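Local coordinates for uncharacterized protein (Bacteroides fragilis, PDB 3EUR) that is of unknown function but has a thioredoxin-like fold, consistent with a role in thiol-disulfide chemistry, at residues Gly61-Ala65 and Lys66-Val70; Ala47-Ile50 and Glu51-Ala55; Asn87-Ala90 and Lys91-Asn95. All coordinates share one frame; numbering follows the deposited sequence.

Contact 1 of 3, residues Gly61-Ala65 and Lys66-Val70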
ATOM      1  N   GLY A  61      13.770   3.812  -8.919  1.00  8.24           N
ATOM      2  CA  GLY A  61      13.909   4.915  -9.851  1.00  7.50           C
ATOM      3  C   GLY A  61      12.691   5.827  -9.759  1.00  7.00           C
ATOM      4  O   GLY A  61      12.808   7.065  -9.769  1.00  7.71           O
ATOM      5  N   PHE A  62      11.512   5.241  -9.703  1.00  7.01           N
ATOM      6  CA  PHE A  62      10.280   6.032  -9.619  1.00  7.39           C
ATOM      7  C   PHE A  62      10.119   6.756  -8.262  1.00  7.44           C
ATOM      8  O   PHE A  62       9.613   7.887  -8.242  1.00  7.85           O
ATOM      9  CB  PHE A  62       9.067   5.141  -9.880  1.00  7.66           C
ATOM     10  CG  PHE A  62       8.732   5.012 -11.361  1.00  7.50           C
ATOM     11  CD1 PHE A  62       9.496   4.211 -12.205  1.00  8.40           C
ATOM     12  CD2 PHE A  62       7.690   5.705 -11.918  1.00  8.90           C
ATOM     13  CE1 PHE A  62       9.199   4.110 -13.531  1.00  9.16           C
ATOM     14  CE2 PHE A  62       7.378   5.593 -13.227  1.00  9.76           C
ATOM     15  CZ  PHE A  62       8.166   4.798 -14.071  1.00  9.62           C
ATOM     16  N   THR A  63      10.521   6.105  -7.177  1.00  7.48           N
ATOM     17  CA  THR A  63      10.449   6.777  -5.892  1.00  7.40           C
ATOM     18  C   THR A  63      11.470   7.945  -5.828  1.00  6.99           C
ATOM     19  O   THR A  63      11.159   9.021  -5.321  1.00  8.32           O
ATOM     20  CB  THR A  63      10.576   5.844  -4.720  1.00  7.88           C
ATOM     21  OG1 THR A  63      11.820   5.196  -4.741  1.00 10.58           O
ATOM     22  CG2 THR A  63       9.481   4.836  -4.650  1.00  9.36           C
ATOM     23  N   ALA A  64      12.672   7.703  -6.325  1.00  7.19           N
ATOM     24  CA  ALA A  64      13.713   8.742  -6.289  1.00  8.09           C
ATOM     25  C   ALA A  64      13.340   9.951  -7.125  1.00  7.91           C
ATOM     26  O   ALA A  64      13.681  11.088  -6.750  1.00  9.99           O
ATOM     27  CB  ALA A  64      15.052   8.172  -6.736  1.00  9.09           C
ATOM     28  N   ALA A  65      12.620   9.734  -8.217  1.00  7.24           N
ATOM     29  CA  ALA A  65      12.153  10.809  -9.079  1.00  7.66           C
ATOM     30  C   ALA A  65      10.870  11.470  -8.544  1.00  7.36           C
ATOM     31  O   ALA A  65      10.360  12.358  -9.193  1.00  8.96           O
ATOM     32  CB  ALA A  65      11.900  10.293 -10.513  1.00  9.15           C
ATOM     33  N   LYS A  66      10.370  11.004  -7.421  1.00  7.51           N
ATOM     34  CA  LYS A  66       9.228  11.602  -6.718  1.00  7.19           C
ATOM     35  C   LYS A  66       7.922  11.388  -7.433  1.00  7.85           C
ATOM     36  O   LYS A  66       6.910  12.011  -7.092  1.00  9.31           O
ATOM     37  CB  LYS A  66       9.446  13.067  -6.327  1.00  8.97           C
ATOM     38  CG  LYS A  66      10.813  13.363  -5.706  1.00  9.84           C
ATOM     39  CD  LYS A  66      11.098  12.659  -4.411  1.00 12.26           C
ATOM     40  CE  LYS A  66      12.467  13.080  -3.769  1.00 15.64           C
ATOM     41  NZ  LYS A  66      12.689  12.369  -2.496  1.00 19.67           N
ATOM     42  N   LYS A  67       7.873  10.423  -8.346  1.00  7.17           N
ATOM     43  CA  LYS A  67       6.691  10.104  -9.177  1.00  7.31           C
ATOM     44  C   LYS A  67       5.818   9.108  -8.383  1.00  6.85           C
ATOM     45  O   LYS A  67       4.578   9.128  -8.505  1.00  8.43           O
ATOM     46  CB  LYS A  67       7.116   9.475 -10.458  1.00  7.18           C
ATOM     47  CG  LYS A  67       7.836  10.408 -11.370  1.00  7.84           C
ATOM     48  CD  LYS A  67       8.442   9.702 -12.561  1.00  9.21           C
ATOM     49  CE  LYS A  67       7.511   9.105 -13.540  1.00  8.07           C
ATOM     50  NZ  LYS A  67       6.696  10.108 -14.264  1.00  9.03           N
ATOM     51  N   LEU A  68       6.404   8.151  -7.673  1.00  7.38           N
ATOM     52  CA  LEU A  68       5.690   7.078  -6.991  1.00  7.21           C
ATOM     53  C   LEU A  68       5.909   7.168  -5.518  1.00  7.26           C
ATOM     54  O   LEU A  68       7.028   7.368  -5.059  1.00  7.88           O
ATOM     55  CB  LEU A  68       6.179   5.709  -7.517  1.00  7.84           C
ATOM     56  CG  LEU A  68       5.452   4.453  -6.986  1.00  8.35           C
ATOM     57  CD1 LEU A  68       5.370   3.409  -8.131  1.00 11.01           C
ATOM     58  CD2 LEU A  68       6.032   3.926  -5.761  1.00 10.52           C
ATOM     59  N   LYS A  69       4.832   6.991  -4.755  1.00  6.97           N
ATOM     60  CA  LYS A  69       4.880   6.905  -3.325  1.00  7.79           C
ATOM     61  C   LYS A  69       4.192   5.607  -2.889  1.00  7.52           C
ATOM     62  O   LYS A  69       3.151   5.249  -3.410  1.00  7.97           O
ATOM     63  CB  LYS A  69       4.252   8.111  -2.624  1.00  9.49           C
ATOM     64  CG  LYS A  69       5.052   9.402  -2.899  1.00 11.75           C
ATOM     65  CD  LYS A  69       4.537  10.591  -2.213  1.00 15.54           C
ATOM     66  CE  LYS A  69       4.797  10.532  -0.685  1.00 18.78           C
ATOM     67  NZ  LYS A  69       6.227  10.560  -0.251  1.00 24.31           N
ATOM     68  N   VAL A  70       4.785   4.959  -1.927  1.00  8.83           N
ATOM     69  CA  VAL A  70       4.268   3.746  -1.315  1.00  8.30           C
ATOM     70  C   VAL A  70       3.401   4.149  -0.110  1.00  9.33           C
ATOM     71  O   VAL A  70       3.862   4.887   0.787  1.00 10.49           O
ATOM     72  CB  VAL A  70       5.382   2.804  -0.868  1.00  9.52           C
ATOM     73  CG1 VAL A  70       4.808   1.571  -0.154  1.00 11.33           C
ATOM     74  CG2 VAL A  70       6.265   2.363  -2.052  1.00 11.13           C
TER
HETATM   75  O   HOH W   1       8.738   9.211  -3.919  1.00 12.46           O
HETATM   76  O   HOH W   2      12.752   9.751  -2.837  1.00 27.93           O
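Phe62 O, in the last turn of helix 57-64, receives two backbone donors as the chain leaves the helix. Lys67 N lies 3.1 Å from Phe62 O, nearly in line with the carbonyl, whereas Leu68 N approaches the same oxygen from above the carbonyl plane at 3.3 Å. Within this wide loop sits a tighter one, from Lys66 N to Thr63 O at 3.0 Å. Lys66 makes the nesting possible by taking a positive phi of 71°.

Water extends the polar network. One molecule donates to both Thr63 O and Leu68 O, joining the final helical turn to the start of strand 68-74. A second donates to Thr63 O and accepts from Lys66 NZ; the bend of that side chain at chi2 (-63°) brings its amine back beside the helix end.

Apolar packing accompanies these bonds. Phe62 CB meets Leu68 CB at 3.8 Å, and both side chains also touch Leu140 of helix 133-141. Thr63 CG2 lies 3.7 Å from Leu68 CD2. The aliphatic part of Lys67 passes obliquely by the Phe62 ring, its CE 3.5 Å from Phe62 CE2, while its NZ forms a salt bridge with Glu32.

The nested bonds and the positive phi identify a Schellman motif, with Phe62 and Leu68 packing beside it, here ending a helix of a beta-alpha-beta crossover.

Contact 2 of 3, residues Ala47-Ile50 and Glu51-Ala55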
ATOM      1  N   ALA A  47       7.379  -9.926   4.710  1.00 17.36           N
ATOM      2  CA  ALA A  47       8.775  -9.556   4.877  1.00 17.75           C
ATOM      3  C   ALA A  47       9.474  -9.597   3.537  1.00 17.00           C
ATOM      4  O   ALA A  47      10.218  -8.665   3.209  1.00 16.36           O
ATOM      5  CB  ALA A  47       9.469 -10.473   5.857  1.00 18.89           C
ATOM      6  N   GLU A  48       9.227 -10.612   2.721  1.00 16.04           N
ATOM      7  CA  GLU A  48       9.908 -10.668   1.446  1.00 16.70           C
ATOM      8  C   GLU A  48       9.402  -9.589   0.498  1.00 14.46           C
ATOM      9  O   GLU A  48      10.185  -9.088  -0.319  1.00 14.70           O
ATOM     10  CB  GLU A  48       9.785 -12.052   0.833  1.00 18.84           C
ATOM     11  CG  GLU A  48      10.533 -13.141   1.632  1.00 23.45           C
ATOM     12  CD  GLU A  48      12.013 -12.822   1.934  1.00 28.13           C
ATOM     13  OE1 GLU A  48      12.805 -12.628   0.957  1.00 29.49           O
ATOM     14  OE2 GLU A  48      12.374 -12.778   3.153  1.00 31.49           O
HETATM   15  N   MSE A  49       8.126  -9.232   0.583  0.80 13.35           N
HETATM   16  CA  MSE A  49       7.632  -8.137  -0.267  0.80 12.15           C
HETATM   17  C   MSE A  49       8.253  -6.803   0.145  0.80 11.44           C
HETATM   18  O   MSE A  49       8.635  -6.021  -0.716  0.80 10.59           O
HETATM   19  CB  MSE A  49       6.105  -8.042  -0.233  0.80 13.08           C
HETATM   20  CG  MSE A  49       5.535  -7.013  -1.255  0.60 11.25           C
HETATM   21 SE   MSE A  49       3.623  -7.108  -1.506  0.80 21.22          SE
HETATM   22  CE  MSE A  49       3.567  -8.665  -2.615  0.80 17.59           C
ATOM     23  N   ILE A  50       8.417  -6.556   1.448  1.00 11.35           N
ATOM     24  CA  ILE A  50       9.121  -5.363   1.899  1.00 11.73           C
ATOM     25  C   ILE A  50      10.530  -5.343   1.316  1.00 10.80           C
ATOM     26  O   ILE A  50      10.964  -4.349   0.759  1.00 11.22           O
ATOM     27  CB  ILE A  50       9.195  -5.265   3.438  1.00 11.36           C
ATOM     28  CG1 ILE A  50       7.802  -4.995   4.040  1.00 13.42           C
ATOM     29  CG2 ILE A  50      10.110  -4.142   3.824  1.00 13.68           C
ATOM     30  CD1 ILE A  50       7.756  -5.046   5.585  1.00 16.23           C
ATOM     31  N   GLU A  51      11.231  -6.464   1.435  0.80 11.78           N
ATOM     32  CA  GLU A  51      12.575  -6.524   0.946  0.80 12.52           C
ATOM     33  C   GLU A  51      12.630  -6.320  -0.559  0.80 11.59           C
ATOM     34  O   GLU A  51      13.507  -5.622  -1.099  0.80 12.19           O
ATOM     35  CB  GLU A  51      13.164  -7.894   1.309  0.80 14.94           C
ATOM     36  CG  GLU A  51      13.737  -7.920   2.705  0.80 19.93           C
ATOM     37  CD  GLU A  51      15.055  -7.170   2.715  0.80 25.76           C
ATOM     38  OE1 GLU A  51      15.991  -7.660   2.071  0.80 31.32           O
ATOM     39  OE2 GLU A  51      15.136  -6.058   3.283  0.80 30.33           O
ATOM     40  N   GLY A  52      11.673  -6.908  -1.262  1.00 10.49           N
ATOM     41  CA  GLY A  52      11.582  -6.763  -2.692  1.00 11.68           C
ATOM     42  C   GLY A  52      11.347  -5.349  -3.146  1.00 10.81           C
ATOM     43  O   GLY A  52      11.939  -4.885  -4.145  1.00 10.98           O
ATOM     44  N   LEU A  53      10.447  -4.657  -2.444  1.00 10.21           N
ATOM     45  CA  LEU A  53      10.172  -3.256  -2.772  1.00 11.18           C
ATOM     46  C   LEU A  53      11.396  -2.385  -2.534  1.00 11.99           C
ATOM     47  O   LEU A  53      11.719  -1.521  -3.358  1.00 14.17           O
ATOM     48  CB  LEU A  53       9.006  -2.754  -1.900  1.00 12.68           C
ATOM     49  CG  LEU A  53       7.608  -3.224  -2.286  1.00 12.82           C
ATOM     50  CD1 LEU A  53       6.659  -3.020  -1.098  1.00 14.57           C
ATOM     51  CD2 LEU A  53       7.113  -2.510  -3.550  1.00 14.56           C
ATOM     52  N   LYS A  54      12.115  -2.654  -1.445  1.00 12.07           N
ATOM     53  CA  LYS A  54      13.351  -1.892  -1.155  1.00 12.91           C
ATOM     54  C   LYS A  54      14.423  -2.137  -2.232  1.00 13.04           C
ATOM     55  O   LYS A  54      15.192  -1.235  -2.571  1.00 15.74           O
ATOM     56  CB  LYS A  54      13.908  -2.282   0.205  1.00 13.79           C
ATOM     57  CG  LYS A  54      13.108  -1.833   1.339  1.00 13.71           C
ATOM     58  CD  LYS A  54      13.714  -2.383   2.680  1.00 15.17           C
ATOM     59  CE  LYS A  54      13.056  -1.839   3.893  1.00 15.17           C
ATOM     60  NZ  LYS A  54      13.664  -2.373   5.109  1.00 18.94           N
ATOM     61  N   ALA A  55      14.489  -3.355  -2.766  1.00 12.22           N
ATOM     62  CA  ALA A  55      15.584  -3.760  -3.672  1.00 12.82           C
ATOM     63  C   ALA A  55      15.307  -3.385  -5.115  1.00 12.06           C
ATOM     64  O   ALA A  55      16.230  -3.242  -5.912  1.00 13.97           O
ATOM     65  CB  ALA A  55      15.817  -5.276  -3.629  1.00 15.32           C
TER
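Gly52 N donates to Glu48 O at 2.8 Å, the shortest of four successive i to i+4 bonds that join residues 47-50 to residues 51-55. The others run from Glu51 N to Ala47 O, from Leu53 N to Met49 O and from Lys54 N to Ile50 O, with N-H...O angles of 154° or more throughout the set, as expected of a regular alpha helix.

Side chains one turn apart divide between the faces of this helix. Ile50 and Lys54 run side by side and point the same way: the Ile50 CG2 branch, anti to the backbone N, lies 3.7 Å from Lys54 CE. Beyond CG the lysine chain is extended, which carries its NZ along the isoleucine to a hydrogen bond with Asp88 O. Lys54 CG also passes 3.4 Å from Ile50 O.

Helix 44-55 follows strand 33-38, the place held in thioredoxin-like folds by the helix whose N-terminal end usually bears the active site. Its inner face packs on the sheet: Leu53 rests on Leu35 and Phe37 and Ile50 on Phe37, while Trp93, from the loop before strand 94-97, touches both.

On that same face, Leu53 CG packs 3.4 Å from Met49 O. The side chains of Leu53 and selenomethionine Met49 cross at a slant, Leu53 CD1 lying 4.2 Å from Met49 CG, a looser approach made less certain by a second deposited conformer of Met49. On the outer side, Glu51 CB lies 3.6 Å from both Ala47 O and Glu48 O.

Contact 3 of 3, residues Asn87-Ala90 and Lys91-Asn95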
ATOM      1  N   ASN A  87       9.243  -0.320  11.905  1.00 19.13           N
ATOM      2  CA  ASN A  87      10.511   0.058  11.340  1.00 18.55           C
ATOM      3  C   ASN A  87      11.052  -0.882  10.284  1.00 17.81           C
ATOM      4  O   ASN A  87      12.062  -0.550   9.670  1.00 17.77           O
ATOM      5  CB  ASN A  87      11.564   0.321  12.429  1.00 20.01           C
ATOM      6  CG  ASN A  87      11.182   1.497  13.275  1.00 24.22           C
ATOM      7  OD1 ASN A  87      10.778   1.312  14.400  1.00 29.55           O
ATOM      8  ND2 ASN A  87      11.289   2.707  12.728  1.00 29.35           N
ATOM      9  N   ASP A  88      10.334  -1.959   9.987  1.00 17.33           N
ATOM     10  CA  ASP A  88      10.682  -2.840   8.882  1.00 18.67           C
ATOM     11  C   ASP A  88      10.464  -2.143   7.542  1.00 16.60           C
ATOM     12  O   ASP A  88      11.112  -2.477   6.541  1.00 16.07           O
ATOM     13  CB  ASP A  88       9.811  -4.105   8.881  1.00 20.18           C
ATOM     14  CG  ASP A  88      10.043  -4.991  10.071  1.00 24.00           C
ATOM     15  OD1 ASP A  88      10.964  -4.693  10.861  1.00 27.11           O
ATOM     16  OD2 ASP A  88       9.293  -5.980  10.193  1.00 29.36           O
ATOM     17  N   PHE A  89       9.518  -1.221   7.508  1.00 16.15           N
ATOM     18  CA  PHE A  89       9.172  -0.488   6.312  1.00 16.22           C
ATOM     19  C   PHE A  89      10.217   0.578   6.045  1.00 16.38           C
ATOM     20  O   PHE A  89      10.840   1.079   6.967  1.00 20.20           O
ATOM     21  CB  PHE A  89       7.797   0.185   6.495  1.00 15.58           C
ATOM     22  CG  PHE A  89       6.654  -0.793   6.649  1.00 16.84           C
ATOM     23  CD1 PHE A  89       6.109  -1.428   5.553  1.00 19.27           C
ATOM     24  CD2 PHE A  89       6.220  -1.160   7.883  1.00 22.14           C
ATOM     25  CE1 PHE A  89       5.069  -2.367   5.688  1.00 20.72           C
ATOM     26  CE2 PHE A  89       5.211  -2.116   8.026  1.00 26.64           C
ATOM     27  CZ  PHE A  89       4.649  -2.713   6.903  1.00 24.37           C
ATOM     28  N   ALA A  90      10.448   0.918   4.796  1.00 15.70           N
ATOM     29  CA  ALA A  90      11.283   2.060   4.515  1.00 15.86           C
ATOM     30  C   ALA A  90      10.705   3.324   5.121  1.00 16.16           C
ATOM     31  O   ALA A  90       9.501   3.562   5.035  1.00 15.65           O
ATOM     32  CB  ALA A  90      11.480   2.221   2.999  1.00 16.44           C
ATOM     33  N   LYS A  91      11.569   4.177   5.692  1.00 20.08           N
ATOM     34  CA  LYS A  91      11.091   5.412   6.323  1.00 20.40           C
ATOM     35  C   LYS A  91      10.386   6.355   5.351  1.00 19.84           C
ATOM     36  O   LYS A  91       9.471   7.092   5.717  1.00 20.09           O
ATOM     37  CB  LYS A  91      12.256   6.167   7.033  1.00 23.03           C
ATOM     38  CG  LYS A  91      13.268   6.776   6.073  0.80 27.93           C
ATOM     39  CD  LYS A  91      14.439   7.504   6.791  0.80 32.63           C
ATOM     40  CE  LYS A  91      15.789   7.101   6.194  0.80 35.23           C
ATOM     41  NZ  LYS A  91      16.890   7.363   7.132  0.80 37.73           N
ATOM     42  N   GLU A  92      10.812   6.300   4.094  1.00 18.30           N
ATOM     43  CA  GLU A  92      10.243   7.139   3.048  1.00 18.85           C
ATOM     44  C   GLU A  92       8.787   6.789   2.751  1.00 15.59           C
ATOM     45  O   GLU A  92       8.019   7.648   2.318  1.00 16.74           O
ATOM     46  CB  GLU A  92      11.078   7.036   1.769  1.00 20.86           C
ATOM     47  CG  GLU A  92      12.490   7.582   1.904  1.00 25.79           C
ATOM     48  CD  GLU A  92      13.365   6.722   2.795  1.00 28.94           C
ATOM     49  OE1 GLU A  92      13.053   5.524   2.959  1.00 26.82           O
ATOM     50  OE2 GLU A  92      14.365   7.245   3.330  1.00 34.81           O
ATOM     51  N   TRP A  93       8.406   5.535   2.977  1.00 13.36           N
ATOM     52  CA  TRP A  93       7.049   5.119   2.685  1.00 12.69           C
ATOM     53  C   TRP A  93       6.103   5.741   3.722  1.00 12.21           C
ATOM     54  O   TRP A  93       6.558   6.158   4.807  1.00 13.84           O
ATOM     55  CB  TRP A  93       6.930   3.596   2.734  1.00 11.90           C
ATOM     56  CG  TRP A  93       7.861   2.861   1.812  1.00 11.09           C
ATOM     57  CD1 TRP A  93       8.607   3.365   0.777  1.00 12.14           C
ATOM     58  CD2 TRP A  93       8.119   1.463   1.856  1.00 12.09           C
ATOM     59  NE1 TRP A  93       9.317   2.354   0.200  1.00 12.82           N
ATOM     60  CE2 TRP A  93       9.045   1.180   0.826  1.00 12.46           C
ATOM     61  CE3 TRP A  93       7.681   0.419   2.677  1.00 12.64           C
ATOM     62  CZ2 TRP A  93       9.572  -0.098   0.628  1.00 13.91           C
ATOM     63  CZ3 TRP A  93       8.184  -0.832   2.451  1.00 14.17           C
ATOM     64  CH2 TRP A  93       9.125  -1.070   1.436  1.00 12.87           C
ATOM     65  N   THR A  94       4.822   5.790   3.380  1.00 10.13           N
ATOM     66  CA  THR A  94       3.791   6.251   4.304  1.00 10.67           C
ATOM     67  C   THR A  94       3.141   4.999   4.876  1.00 10.99           C
ATOM     68  O   THR A  94       2.526   4.242   4.140  1.00 12.23           O
ATOM     69  CB  THR A  94       2.820   7.148   3.590  1.00 11.01           C
ATOM     70  OG1 THR A  94       3.526   8.272   3.015  1.00 12.91           O
ATOM     71  CG2 THR A  94       1.735   7.646   4.584  1.00 12.61           C
ATOM     72  N   ASN A  95       3.333   4.757   6.171  1.00 12.27           N
ATOM     73  CA  ASN A  95       3.014   3.498   6.786  0.60 12.66           C
ATOM     74  C   ASN A  95       1.905   3.705   7.821  1.00 12.65           C
ATOM     75  O   ASN A  95       2.151   4.305   8.839  1.00 14.14           O
ATOM     76  CB  ASN A  95       4.321   2.946   7.393  0.60 12.89           C
ATOM     77  CG  ASN A  95       5.475   2.820   6.330  0.60 11.68           C
ATOM     78  OD1 ASN A  95       5.266   2.150   5.299  0.60 12.23           O
ATOM     79  ND2 ASN A  95       6.710   3.421   6.601  0.60 13.11           N
TER
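Lys91, joined to Ala90, takes the first of the two corner positions in a type I beta turn that runs from Ala90 to Trp93. Glu92 fills the second corner, and a bend at chi2 (70°) swings its carboxylate back until OE1 lies 3.7 Å from Ala90 CB.

Trp93 closes the turn through its backbone, N to Ala90 O at 3.1 Å. Its indole then lies across the alanine: Ala90 CB sits 3.5 Å from the centroid of the Trp93 five-membered ring and only 12° off the normal, a CH-pi contact over the face. At the rim of the same indole, Trp93 CE3 meets Phe89 CD1 at 3.8 Å. The two side chains cross at about a right angle, and each of these atoms lies close to the plane of the other ring.

Asn95, two residues on in strand 94-97, turns its amide back toward the loop. Its ND2 donates to Ala90 O at 3.2 Å, with the acceptor in the amide plane. The amide also slides past Phe89, OD1 lying 3.4 Å from Phe89 CB. A second deposited conformer of Asn95 makes these side-chain contacts provisional.

In this conformer Ala90 O accepts from opposite faces of its carbonyl plane, from Trp93 N and from Asn95 ND2, and Asn95 OD1 is buried with no polar partner. The implication, firm for Trp93 N and tentative for Asn95, is a turn held at one carbonyl and backed by aromatic packing.

Overall arrangement
Along the chain the order is contact 2, contact 1, contact 3. Helix 44-55, which holds contact 2, runs into helix 57-64, and contact 1 leads from there to strand 68-74; with strand 33-38 these form one beta-alpha-beta crossover. A second, through helix 79-85, ends with contact 3 at strand 94-97, parallel to its neighbour 68-74. Contacts 1 and 2 do not touch; their centres are 16 Å apart. Contact 3 touches both: Val70 O probably accepts from Thr94 N at 2.9 Å within the sheet, and Trp93 packs against both Val70 and Leu53. That tryptophan therefore joins helix and sheet in the thioredoxin-like core.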